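Local structure of beta-lactamase Rm3 (Uncultured bacterium, 5IQK) at residues 115-120 and 195-200; 153-158 and 182-187; 81-86 and 105-110; 202-207 and 259-264. The protein probably hydrolyses beta-lactam antibiotics with zinc, as a subclass B3 metallo-beta-lactamase, and so would confer antibiotic resistance. All coordinates share one frame; numbering follows the deposited sequence.

Contact 1. Residues 115-120 and 195-200; sequences DDPQYH and SEYPNA. With ZN (zinc ion), chain F.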
loop_
_atom_site.group_PDB
_atom_site.type_symbol
_atom_site.label_atom_id
_atom_site.label_comp_id
_atom_site.label_asym_id
_atom_site.label_seq_id
_atom_site.Cartn_x
_atom_site.Cartn_y
_atom_site.Cartn_z
ATOM N N ASP A 115 6.977 17.884 -6.111
ATOM C CA ASP A 115 7.142 17.651 -4.676
ATOM C C ASP A 115 7.452 16.195 -4.317
ATOM O O ASP A 115 7.678 15.876 -3.156
ATOM C CB ASP A 115 5.902 18.130 -3.895
ATOM C CG ASP A 115 4.586 17.606 -4.460
ATOM O OD1 ASP A 115 4.564 17.077 -5.592
ATOM O OD2 ASP A 115 3.557 17.739 -3.754
ATOM N N ASP A 116 7.513 15.315 -5.309
ATOM C CA ASP A 116 7.802 13.911 -5.025
ATOM C C ASP A 116 9.304 13.706 -4.895
ATOM O O ASP A 116 10.083 14.230 -5.706
ATOM C CB ASP A 116 7.232 13.017 -6.117
ATOM C CG ASP A 116 7.124 11.565 -5.686
ATOM O OD1 ASP A 116 5.990 11.118 -5.421
ATOM O OD2 ASP A 116 8.170 10.873 -5.614
ATOM N N PRO A 117 9.729 12.969 -3.862
ATOM C CA PRO A 117 11.169 12.696 -3.729
ATOM C C PRO A 117 11.743 11.966 -4.949
ATOM O O PRO A 117 12.963 12.033 -5.161
ATOM C CB PRO A 117 11.245 11.821 -2.472
ATOM C CG PRO A 117 10.041 12.230 -1.671
ATOM C CD PRO A 117 8.967 12.517 -2.689
ATOM N N GLN A 118 10.893 11.326 -5.753
ATOM C CA GLN A 118 11.370 10.648 -6.956
ATOM C C GLN A 118 10.857 11.263 -8.263
ATOM O O GLN A 118 10.858 10.614 -9.317
ATOM C CB GLN A 118 11.029 9.159 -6.879
ATOM C CG GLN A 118 11.650 8.516 -5.650
ATOM C CD GLN A 118 11.384 7.029 -5.549
ATOM O OE1 GLN A 118 10.912 6.546 -4.512
ATOM N NE2 GLN A 118 11.707 6.294 -6.604
ATOM N N TYR A 119 10.498 12.549 -8.205
ATOM C CA TYR A 119 10.159 13.310 -9.407
ATOM C C TYR A 119 11.313 13.242 -10.406
ATOM O O TYR A 119 12.452 13.301 -9.983
ATOM C CB TYR A 119 9.882 14.778 -9.043
ATOM C CG TYR A 119 9.554 15.648 -10.228
ATOM C CD1 TYR A 119 10.460 16.616 -10.692
ATOM C CD2 TYR A 119 8.342 15.503 -10.895
ATOM C CE1 TYR A 119 10.144 17.419 -11.778
ATOM C CE2 TYR A 119 8.015 16.301 -11.967
ATOM C CZ TYR A 119 8.923 17.250 -12.416
ATOM O OH TYR A 119 8.592 18.037 -13.493
ATOM N N HIS A 120 11.022 13.086 -11.701
ATOM C CA HIS A 120 12.061 13.067 -12.745
ATOM C C HIS A 120 12.861 11.763 -12.726
ATOM O O HIS A 120 13.814 11.618 -13.489
ATOM C CB HIS A 120 13.027 14.280 -12.588
ATOM C CG HIS A 120 13.697 14.713 -13.854
ATOM N ND1 HIS A 120 14.852 15.471 -13.859
ATOM C CD2 HIS A 120 13.362 14.529 -15.153
ATOM C CE1 HIS A 120 15.200 15.724 -15.107
ATOM N NE2 HIS A 120 14.313 15.167 -15.911
ATOM N N SER A 195 12.788 22.458 -1.427
ATOM C CA SER A 195 11.973 23.652 -1.618
ATOM C C SER A 195 10.588 23.275 -2.156
ATOM O O SER A 195 9.614 24.008 -1.945
ATOM C CB SER A 195 12.651 24.623 -2.582
ATOM O OG SER A 195 12.940 23.974 -3.813
ATOM N N GLU A 196 10.500 22.129 -2.829
ATOM C CA GLU A 196 9.227 21.658 -3.394
ATOM C C GLU A 196 8.429 20.851 -2.386
ATOM O O GLU A 196 7.194 20.853 -2.417
ATOM C CB GLU A 196 9.467 20.818 -4.657
ATOM C CG GLU A 196 10.131 21.605 -5.779
ATOM C CD GLU A 196 9.225 22.671 -6.365
ATOM O OE1 GLU A 196 9.746 23.734 -6.757
ATOM O OE2 GLU A 196 7.996 22.454 -6.432
ATOM N N TYR A 197 9.128 20.163 -1.485
ATOM C CA TYR A 197 8.445 19.375 -0.460
ATOM C C TYR A 197 8.959 19.765 0.926
ATOM O O TYR A 197 9.582 18.952 1.613
ATOM C CB TYR A 197 8.642 17.870 -0.723
ATOM C CG TYR A 197 7.813 16.929 0.144
ATOM C CD1 TYR A 197 6.784 17.406 0.958
ATOM C CD2 TYR A 197 8.072 15.560 0.150
ATOM C CE1 TYR A 197 6.031 16.531 1.756
ATOM C CE2 TYR A 197 7.319 14.679 0.939
ATOM C CZ TYR A 197 6.307 15.177 1.739
ATOM O OH TYR A 197 5.580 14.307 2.522
ATOM N N PRO A 198 8.665 21.006 1.354
ATOM C CA PRO A 198 9.241 21.488 2.613
ATOM C C PRO A 198 8.663 20.803 3.828
ATOM O O PRO A 198 9.314 20.821 4.873
ATOM C CB PRO A 198 8.888 22.983 2.612
ATOM C CG PRO A 198 7.685 23.089 1.758
ATOM C CD PRO A 198 7.887 22.058 0.675
ATOM N N ASN A 199 7.492 20.174 3.694
ATOM C CA ASN A 199 6.857 19.554 4.852
ATOM C C ASN A 199 7.262 18.111 5.057
ATOM O O ASN A 199 6.691 17.421 5.896
ATOM C CB ASN A 199 5.339 19.619 4.739
ATOM C CG ASN A 199 4.689 19.943 6.059
ATOM O OD1 ASN A 199 5.090 20.882 6.722
ATOM N ND2 ASN A 199 3.709 19.141 6.468
ATOM N N ALA A 200 8.259 17.658 4.305
ATOM C CA ALA A 200 8.629 16.249 4.308
ATOM C C ALA A 200 8.922 15.710 5.718
ATOM O O ALA A 200 8.421 14.634 6.083
ATOM C CB ALA A 200 9.834 16.013 3.379
HETATM ZN ZN ZN F . 16.059 16.353 -12.206
HETATM O O HOH W 1 16.598 14.725 -11.065
#
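Two loops of the alpha-beta/beta-alpha metallo-beta-lactamase fold meet near the dinuclear zinc site, whose nearer metal is about 8 Å from the Pro117 side chain; Asp115 and Pro117 lie against Glu196 and Tyr197. A separate zinc ion, outside that pair, is bound by His120 ND1 (2.2 Å) with water 1 (2.1 Å). The meeting is one of van der Waals contact. Asp115 CB rests 3.4 Å from Glu196 O, while Asp115 O comes to 3.3 Å from Tyr197 CB and lies oblique to the ring; this carbonyl oxygen is buried with no polar partner in the model. Tyr197 CG stands anti to the backbone N (chi1 -171°), which carries the ring past Asp115 toward Pro117, whose CD is 4.3 Å from Tyr197 CD2. Ala200 CB sits over the ring centre on one face, 3.6 Å above the plane. A tyrosine suits this place because its ring fills the seam and its OH hydrogen-bonds Asp203. Beside the seam, residues 116-119 form a type I turn, whose second position fits the fixed phi of Pro117. Asp116 OD2 bonds His79 NE2, which probably helps to fix the ring of that zinc ligand. In an Asx turn, Asp116 OD2 also takes the N-H of Gln118 N on its anti lone pair at 2.8 Å (160°).

Contact 2. Residues 153-158 and 182-187; sequences PGHTPG and NAVSRP. With ZN (zinc ion), chain C.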
loop_
_atom_site.group_PDB
_atom_site.type_symbol
_atom_site.label_atom_id
_atom_site.label_comp_id
_atom_site.label_asym_id
_atom_site.label_seq_id
_atom_site.Cartn_x
_atom_site.Cartn_y
_atom_site.Cartn_z
ATOM N N PRO A 153 1.749 10.636 4.903
ATOM C CA PRO A 153 2.746 11.119 3.939
ATOM C C PRO A 153 4.179 11.088 4.485
ATOM O O PRO A 153 4.408 10.779 5.665
ATOM C CB PRO A 153 2.300 12.563 3.683
ATOM C CG PRO A 153 1.684 12.978 4.963
ATOM C CD PRO A 153 0.975 11.742 5.498
ATOM N N GLY A 154 5.131 11.429 3.622
ATOM C CA GLY A 154 6.532 11.485 3.994
ATOM C C GLY A 154 7.393 10.852 2.918
ATOM O O GLY A 154 8.268 11.496 2.342
ATOM N N HIS A 155 7.136 9.579 2.636
ATOM C CA HIS A 155 7.761 8.905 1.507
ATOM C C HIS A 155 7.277 9.564 0.217
ATOM O O HIS A 155 8.036 9.679 -0.751
ATOM C CB HIS A 155 7.438 7.399 1.554
ATOM C CG HIS A 155 7.803 6.642 0.317
ATOM N ND1 HIS A 155 9.069 6.144 0.087
ATOM C CD2 HIS A 155 7.052 6.254 -0.745
ATOM C CE1 HIS A 155 9.088 5.507 -1.071
ATOM N NE2 HIS A 155 7.871 5.544 -1.587
ATOM N N THR A 156 6.013 9.994 0.217
ATOM C CA THR A 156 5.457 10.911 -0.794
ATOM C C THR A 156 4.523 11.871 -0.066
ATOM O O THR A 156 4.097 11.577 1.058
ATOM C CB THR A 156 4.661 10.196 -1.908
ATOM O OG1 THR A 156 3.478 9.622 -1.348
ATOM C CG2 THR A 156 5.484 9.104 -2.573
ATOM N N PRO A 157 4.201 13.023 -0.679
ATOM C CA PRO A 157 3.282 13.955 -0.010
ATOM C C PRO A 157 1.892 13.391 0.131
ATOM O O PRO A 157 1.111 13.929 0.924
ATOM C CB PRO A 157 3.266 15.169 -0.936
ATOM C CG PRO A 157 4.588 15.116 -1.608
ATOM C CD PRO A 157 4.858 13.660 -1.838
ATOM N N GLY A 158 1.580 12.348 -0.636
ATOM C CA GLY A 158 0.211 11.845 -0.681
ATOM C C GLY A 158 -0.055 10.493 -0.046
ATOM O O GLY A 158 -1.134 9.928 -0.235
ATOM N N ASN A 182 9.397 4.954 4.227
ATOM C CA ASN A 182 10.847 4.969 4.173
ATOM C C ASN A 182 11.360 6.206 3.432
ATOM O O ASN A 182 10.897 6.536 2.333
ATOM C CB ASN A 182 11.386 3.668 3.544
ATOM C CG ASN A 182 10.855 3.392 2.128
ATOM O OD1 ASN A 182 9.717 3.721 1.781
ATOM N ND2 ASN A 182 11.689 2.749 1.316
ATOM N N ALA A 183 12.309 6.892 4.064
ATOM C CA ALA A 183 12.916 8.094 3.497
ATOM C C ALA A 183 13.959 7.734 2.435
ATOM O O ALA A 183 15.178 7.764 2.690
ATOM C CB ALA A 183 13.546 8.949 4.603
ATOM N N VAL A 184 13.463 7.366 1.259
ATOM C CA VAL A 184 14.298 7.105 0.099
ATOM C C VAL A 184 13.835 8.039 -1.017
ATOM O O VAL A 184 12.692 8.514 -1.007
ATOM C CB VAL A 184 14.206 5.643 -0.366
ATOM C CG1 VAL A 184 14.573 4.712 0.766
ATOM C CG2 VAL A 184 12.782 5.345 -0.832
ATOM N N SER A 185 14.724 8.313 -1.970
ATOM C CA SER A 185 14.460 9.314 -3.004
ATOM C C SER A 185 15.377 9.119 -4.205
ATOM O O SER A 185 16.239 8.242 -4.201
ATOM C CB SER A 185 14.685 10.724 -2.445
ATOM O OG SER A 185 16.076 10.918 -2.220
ATOM N N ARG A 186 15.223 9.964 -5.220
ATOM C CA ARG A 186 16.273 10.062 -6.211
ATOM C C ARG A 186 17.518 10.659 -5.543
ATOM O O ARG A 186 17.412 11.403 -4.550
ATOM C CB ARG A 186 15.823 10.911 -7.404
ATOM C CG ARG A 186 15.724 12.444 -7.150
ATOM C CD ARG A 186 14.933 13.008 -8.308
ATOM N NE ARG A 186 14.659 14.451 -8.354
ATOM C CZ ARG A 186 13.755 15.083 -7.598
ATOM N NH1 ARG A 186 13.535 16.375 -7.779
ATOM N NH2 ARG A 186 13.098 14.446 -6.631
ATOM N N PRO A 187 18.708 10.307 -6.047
ATOM C CA PRO A 187 19.902 10.931 -5.475
ATOM C C PRO A 187 19.843 12.449 -5.594
ATOM O O PRO A 187 19.354 12.988 -6.590
ATOM C CB PRO A 187 21.046 10.344 -6.313
ATOM C CG PRO A 187 20.521 8.997 -6.728
ATOM C CD PRO A 187 19.046 9.250 -7.017
HETATM ZN ZN ZN C . 6.938 4.758 -3.235
HETATM O O HOH W 2 10.158 8.446 -2.223
HETATM O O HOH W 3 7.356 2.742 -1.689
HETATM O O HOH W 4 7.726 3.188 -3.951
#
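This is a polar, partly buried contact between two loops, in which His155, following strand 145-151, meets Asn182 and Val184, which follow strand 171-178. His155 ND1 donates to Asn182 O at 2.9 Å in a fairly straight bond (161°), with the acceptor almost in the ring plane and the donor in the carbonyl plane. Asn182 OD1 also lies 3.0 Å from His155 ND1, but the angle is too poor for a bond; the amide simply runs beside the ring, their planes 12° apart. At the same edge Val184 CG2 touches His155 CE1 at 3.7 Å, a compact apolar branch that fits against the ring without competing for its nitrogens. Water 2 sits between the loops, 2.9 Å from His155 O and 2.8 Å from Val184 O, and over the rim of one ring face. Gly154 turns the backbone where a side chain would strike the preceding carbonyl. His155 CG lies anti to the backbone N (chi1 169°), and the ND1 bond probably restrains the ring so that NE2 faces a zinc ion 2.0 Å away, which His77 and His79 also bind. A backbone carbonyl orienting a metal-bound imidazole is a second-shell arrangement, here serving the three-histidine zinc site of a metallo-beta-lactamase.

Contact 3. Residues 81-86 and 105-110; sequences DHAGGL and LDLASG. With ZN (zinc ion), chain D.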
loop_
_atom_site.group_PDB
_atom_site.type_symbol
_atom_site.label_atom_id
_atom_site.label_comp_id
_atom_site.label_asym_id
_atom_site.label_seq_id
_atom_site.Cartn_x
_atom_site.Cartn_y
_atom_site.Cartn_z
ATOM N N ASP A 81 5.028 1.840 -8.806
ATOM C CA ASP A 81 5.021 0.455 -8.340
ATOM C C ASP A 81 3.821 0.132 -7.443
ATOM O O ASP A 81 3.713 -1.003 -6.973
ATOM C CB ASP A 81 6.326 0.105 -7.602
ATOM C CG ASP A 81 6.624 1.052 -6.439
ATOM O OD1 ASP A 81 6.415 2.265 -6.617
ATOM O OD2 ASP A 81 7.073 0.590 -5.360
ATOM N N HIS A 82 2.935 1.111 -7.212
ATOM C CA HIS A 82 1.676 0.870 -6.484
ATOM C C HIS A 82 0.471 1.309 -7.319
ATOM O O HIS A 82 -0.638 0.772 -7.185
ATOM C CB HIS A 82 1.709 1.599 -5.123
ATOM C CG HIS A 82 2.910 1.247 -4.301
ATOM N ND1 HIS A 82 2.967 0.114 -3.515
ATOM C CD2 HIS A 82 4.132 1.822 -4.217
ATOM C CE1 HIS A 82 4.159 0.028 -2.954
ATOM N NE2 HIS A 82 4.888 1.053 -3.360
ATOM N N ALA A 83 0.691 2.280 -8.194
ATOM C CA ALA A 83 -0.398 2.871 -8.959
ATOM C C ALA A 83 -0.382 2.483 -10.431
ATOM O O ALA A 83 -1.367 2.707 -11.135
ATOM C CB ALA A 83 -0.366 4.418 -8.821
ATOM N N GLY A 84 0.726 1.900 -10.892
ATOM C CA GLY A 84 0.894 1.566 -12.298
ATOM C C GLY A 84 -0.122 0.580 -12.858
ATOM O O GLY A 84 -0.486 0.640 -14.037
ATOM N N GLY A 85 -0.581 -0.344 -12.022
ATOM C CA GLY A 85 -1.527 -1.352 -12.471
ATOM C C GLY A 85 -2.976 -0.911 -12.323
ATOM O O GLY A 85 -3.895 -1.628 -12.712
ATOM N N LEU A 86 -3.186 0.279 -11.763
ATOM C CA LEU A 86 -4.543 0.714 -11.415
ATOM C C LEU A 86 -5.484 0.926 -12.602
ATOM O O LEU A 86 -6.655 0.571 -12.521
ATOM C CB LEU A 86 -4.489 2.000 -10.606
ATOM C CG LEU A 86 -3.940 1.858 -9.198
ATOM C CD1 LEU A 86 -3.920 3.236 -8.523
ATOM C CD2 LEU A 86 -4.801 0.868 -8.424
ATOM N N LEU A 105 -3.592 13.354 -7.931
ATOM C CA LEU A 105 -2.965 14.167 -8.964
ATOM C C LEU A 105 -1.975 13.329 -9.760
ATOM O O LEU A 105 -1.938 13.415 -10.991
ATOM C CB LEU A 105 -2.265 15.381 -8.360
ATOM C CG LEU A 105 -3.154 16.454 -7.735
ATOM C CD1 LEU A 105 -2.274 17.497 -7.069
ATOM C CD2 LEU A 105 -4.045 17.083 -8.791
ATOM N N ASP A 106 -1.176 12.517 -9.066
ATOM C CA ASP A 106 -0.256 11.604 -9.754
ATOM C C ASP A 106 -1.022 10.607 -10.627
ATOM O O ASP A 106 -0.687 10.408 -11.796
ATOM C CB ASP A 106 0.613 10.811 -8.767
ATOM C CG ASP A 106 1.432 11.689 -7.846
ATOM O OD1 ASP A 106 1.608 12.885 -8.145
ATOM O OD2 ASP A 106 1.908 11.165 -6.816
ATOM N N LEU A 107 -2.046 9.980 -10.048
ATOM C CA LEU A 107 -2.820 8.958 -10.753
ATOM C C LEU A 107 -3.460 9.503 -12.022
ATOM O O LEU A 107 -3.454 8.837 -13.061
ATOM C CB LEU A 107 -3.898 8.373 -9.839
ATOM C CG LEU A 107 -3.506 7.170 -8.980
ATOM C CD1 LEU A 107 -2.269 7.441 -8.111
ATOM C CD2 LEU A 107 -4.699 6.754 -8.134
ATOM N N ALA A 108 -3.988 10.722 -11.937
ATOM C CA ALA A 108 -4.697 11.334 -13.053
ATOM C C ALA A 108 -3.785 11.630 -14.248
ATOM O O ALA A 108 -4.230 11.596 -15.399
ATOM C CB ALA A 108 -5.402 12.621 -12.593
ATOM N N SER A 109 -2.510 11.894 -13.985
ATOM C CA SER A 109 -1.588 12.234 -15.060
ATOM C C SER A 109 -0.643 11.083 -15.380
ATOM O O SER A 109 0.041 11.096 -16.400
ATOM C CB SER A 109 -0.777 13.478 -14.691
ATOM O OG SER A 109 0.033 13.227 -13.555
ATOM N N GLY A 110 -0.618 10.085 -14.505
ATOM C CA GLY A 110 0.268 8.947 -14.672
ATOM C C GLY A 110 1.720 9.313 -14.397
ATOM O O GLY A 110 2.639 8.639 -14.865
HETATM ZN ZN ZN D . 6.873 1.308 -3.524
HETATM O O HOH W 4 7.726 3.188 -3.951
HETATM O O HOH W 3 7.356 2.742 -1.689
#
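Leu107 of helix 101-109 packs against Ala83 and Leu86, just beyond the HxHxDH metal-binding motif of the metallo-beta-lactamase superfamily, which here spans His77 to His82. The contact itself is wholly apolar and buried. The two methyls of Leu107 divide the work: CD1 meets Ala83 CB at 3.6 Å, and CD2 meets Leu86 CD1 at the same 3.6 Å, the two leucine side chains crossing at a slant. A branched leucine can thus touch two partners at once, while the small Ala83 lets the backbone next to the metal ligands come near the helix. Val97, Ala99, Met131 and Tyr125 also pack on Leu107, joining the helix to strands 96-99 and 131-133. Backbone geometry shapes both segments: Leu86 N to Ala83 O closes a type I turn, and Gly110, the first residue past helix 101-109, has positive phi (72°), a conformation that glycine adopts easily. Metal bonds form the third group. Asp81 OD2 and His82 NE2 bind the same zinc ion, each at 2.0 Å, and His223 completes its protein ligands. His82 CG lies anti to the carbonyl carbon (chi1 -54°), with the ring directed at the metal. Water 4 lies 2.1 Å from this zinc and also binds the second one. It donates to the other oxygen of the same carboxylate, Asp81 OD1, at 3.1 Å.

Contact 4. Residues 202-207 and 259-264; sequences ADLRHS and TLLDSR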
loop_
_atom_site.group_PDB
_atom_site.type_symbol
_atom_site.label_atom_id
_atom_site.label_comp_id
_atom_site.label_asym_id
_atom_site.label_seq_id
_atom_site.Cartn_x
_atom_site.Cartn_y
_atom_site.Cartn_z
ATOM N N ALA A 202 8.102 17.075 8.740
ATOM C CA ALA A 202 6.899 17.167 9.561
ATOM C C ALA A 202 5.927 16.037 9.195
ATOM O O ALA A 202 5.311 15.419 10.072
ATOM C CB ALA A 202 6.242 18.523 9.390
ATOM N N ASP A 203 5.796 15.770 7.900
ATOM C CA ASP A 203 4.956 14.652 7.438
ATOM C C ASP A 203 5.412 13.300 7.987
ATOM O O ASP A 203 4.595 12.535 8.530
ATOM C CB ASP A 203 4.944 14.579 5.911
ATOM C CG ASP A 203 3.975 15.545 5.284
ATOM O OD1 ASP A 203 3.284 16.262 6.032
ATOM O OD2 ASP A 203 3.922 15.601 4.040
ATOM N N LEU A 204 6.700 12.997 7.835
ATOM C CA LEU A 204 7.236 11.727 8.324
ATOM C C LEU A 204 7.045 11.569 9.829
ATOM O O LEU A 204 6.604 10.512 10.281
ATOM C CB LEU A 204 8.722 11.589 7.969
ATOM C CG LEU A 204 9.100 11.174 6.542
ATOM C CD1 LEU A 204 10.586 11.397 6.303
ATOM C CD2 LEU A 204 8.734 9.713 6.274
ATOM N N ARG A 205 7.361 12.608 10.603
ATOM C CA ARG A 205 7.206 12.526 12.051
ATOM C C ARG A 205 5.759 12.292 12.467
ATOM O O ARG A 205 5.494 11.511 13.376
ATOM C CB ARG A 205 7.722 13.792 12.753
ATOM C CG ARG A 205 9.157 14.164 12.439
ATOM C CD ARG A 205 10.121 13.206 13.109
ATOM N NE ARG A 205 11.515 13.565 12.869
ATOM C CZ ARG A 205 12.529 12.728 13.053
ATOM N NH1 ARG A 205 12.292 11.489 13.475
ATOM N NH2 ARG A 205 13.774 13.122 12.807
ATOM N N HIS A 206 4.827 12.984 11.819
ATOM C CA HIS A 206 3.429 12.858 12.190
ATOM C C HIS A 206 2.900 11.482 11.739
ATOM O O HIS A 206 2.030 10.901 12.399
ATOM C CB HIS A 206 2.601 14.018 11.622
ATOM C CG HIS A 206 1.185 14.055 12.119
ATOM N ND1 HIS A 206 0.844 14.604 13.336
ATOM C CD2 HIS A 206 0.024 13.643 11.555
ATOM C CE1 HIS A 206 -0.462 14.503 13.513
ATOM N NE2 HIS A 206 -0.984 13.935 12.442
ATOM N N SER A 207 3.393 10.989 10.606
ATOM C CA SER A 207 3.033 9.647 10.121
ATOM C C SER A 207 3.538 8.571 11.077
ATOM O O SER A 207 2.816 7.618 11.369
ATOM C CB SER A 207 3.582 9.395 8.709
ATOM O OG SER A 207 2.881 10.194 7.773
ATOM N N THR A 259 14.612 4.654 12.419
ATOM C CA THR A 259 16.022 4.319 12.325
ATOM C C THR A 259 16.570 4.692 10.959
ATOM O O THR A 259 17.645 5.300 10.855
ATOM C CB THR A 259 16.241 2.822 12.585
ATOM O OG1 THR A 259 15.854 2.530 13.931
ATOM C CG2 THR A 259 17.689 2.446 12.404
ATOM N N LEU A 260 15.827 4.328 9.918
ATOM C CA LEU A 260 16.205 4.674 8.553
ATOM C C LEU A 260 16.274 6.199 8.403
ATOM O O LEU A 260 17.239 6.732 7.845
ATOM C CB LEU A 260 15.218 4.058 7.552
ATOM C CG LEU A 260 15.401 4.238 6.040
ATOM C CD1 LEU A 260 14.699 3.136 5.278
ATOM C CD2 LEU A 260 14.920 5.583 5.535
ATOM N N LEU A 261 15.254 6.907 8.888
ATOM C CA LEU A 261 15.267 8.373 8.783
ATOM C C LEU A 261 16.477 9.004 9.490
ATOM O O LEU A 261 17.086 9.946 8.963
ATOM C CB LEU A 261 13.971 8.981 9.334
ATOM C CG LEU A 261 13.930 10.510 9.226
ATOM C CD1 LEU A 261 14.069 10.962 7.776
ATOM C CD2 LEU A 261 12.657 11.073 9.834
ATOM N N ASP A 262 16.828 8.499 10.673
ATOM C CA ASP A 262 17.983 9.025 11.406
ATOM C C ASP A 262 19.263 8.904 10.591
ATOM O O ASP A 262 20.075 9.834 10.543
ATOM C CB ASP A 262 18.174 8.300 12.740
ATOM C CG ASP A 262 17.082 8.611 13.743
ATOM O OD1 ASP A 262 16.451 9.683 13.626
ATOM O OD2 ASP A 262 16.867 7.787 14.660
ATOM N N SER A 263 19.433 7.756 9.946
ATOM C CA SER A 263 20.600 7.519 9.101
ATOM C C SER A 263 20.600 8.431 7.894
ATOM O O SER A 263 21.645 8.946 7.494
ATOM C CB SER A 263 20.650 6.066 8.630
ATOM O OG SER A 263 20.921 5.198 9.706
ATOM N N ARG A 264 19.425 8.591 7.298
ATOM C CA ARG A 264 19.271 9.408 6.103
ATOM C C ARG A 264 19.612 10.866 6.398
ATOM O O ARG A 264 20.383 11.491 5.660
ATOM C CB ARG A 264 17.839 9.278 5.563
ATOM C CG ARG A 264 17.478 10.263 4.458
ATOM C CD ARG A 264 18.350 10.087 3.234
ATOM N NE ARG A 264 18.031 11.082 2.218
ATOM C CZ ARG A 264 17.600 10.805 0.997
ATOM N NH1 ARG A 264 17.454 9.540 0.615
ATOM N NH2 ARG A 264 17.331 11.799 0.154
HETATM O O HOH W 5 13.956 9.573 13.490
#
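Water 5 joins Arg205 to Asp262 between two helices, accepting from Arg205 NH1 at 2.5 Å and donating to Asp262 OD1, also at 2.5 Å. Both bonds are unusually short, so the water's exact position is doubtful; it lies at the guanidinium's edge, in its plane. The charged groups do not meet directly, since Arg205 NH2 stays 4.4 Å from Asp262 OD1, beyond a salt bridge; the opposite charges probably still attract through this solvent link. On the inner side, Leu261 does most of the apolar work. Its CD2 methyl stands over the centre of one guanidinium face, 3.5 Å above the plane, and its CD1 methyl touches Leu204 CD1 at 3.8 Å. The Arg205 chain bends at its second torsion (chi2 -72°), and this lays the flat group across Leu261. Arginine suits such a boundary: its face can cover an apolar methyl while its edge N-H groups reach water. Leucines suit the inner side, where both are buried and long enough to bridge a wide spacing, the segment axes approaching no closer than 12.1 Å. They run nearly antiparallel, at 157°. Polar residues tie both helices to loops nearby: Asp203 bonds Tyr197 and Asn199, Ser207 bonds Pro153 O, and Arg264 reaches Ser185 OG besides its salt bridge with Glu268. Helix 200-212, which leads to edge strand 218-221 of the five-stranded sheet, thus lies beside the C-terminal helix 249-269, with the loops that follow strands 145-151 and 171-178 next to the pair.

In the fold
Contact 3 is fully buried; the others are partly buried, contact 1 with one exposed residue, contact 4 with two. Contacts 2 and 3 supply ligands to neighbouring zinc ions and share waters 3 and 4, yet contact 2 crosses by a hydrogen bond and contact 3 by methyl groups alone. Contacts 1 and 2 both use the long loop between strand 171-178 and helix 200-212, the helix that enters contact 4, and Arg186 joins them. Contact 3 lies on helix 101-109, which precedes the first loop of contact 1. Contact 4, a helix pair with a charged edge, touches contacts 1 and 2, whereas its centre is about 24 Å from that of contact 3.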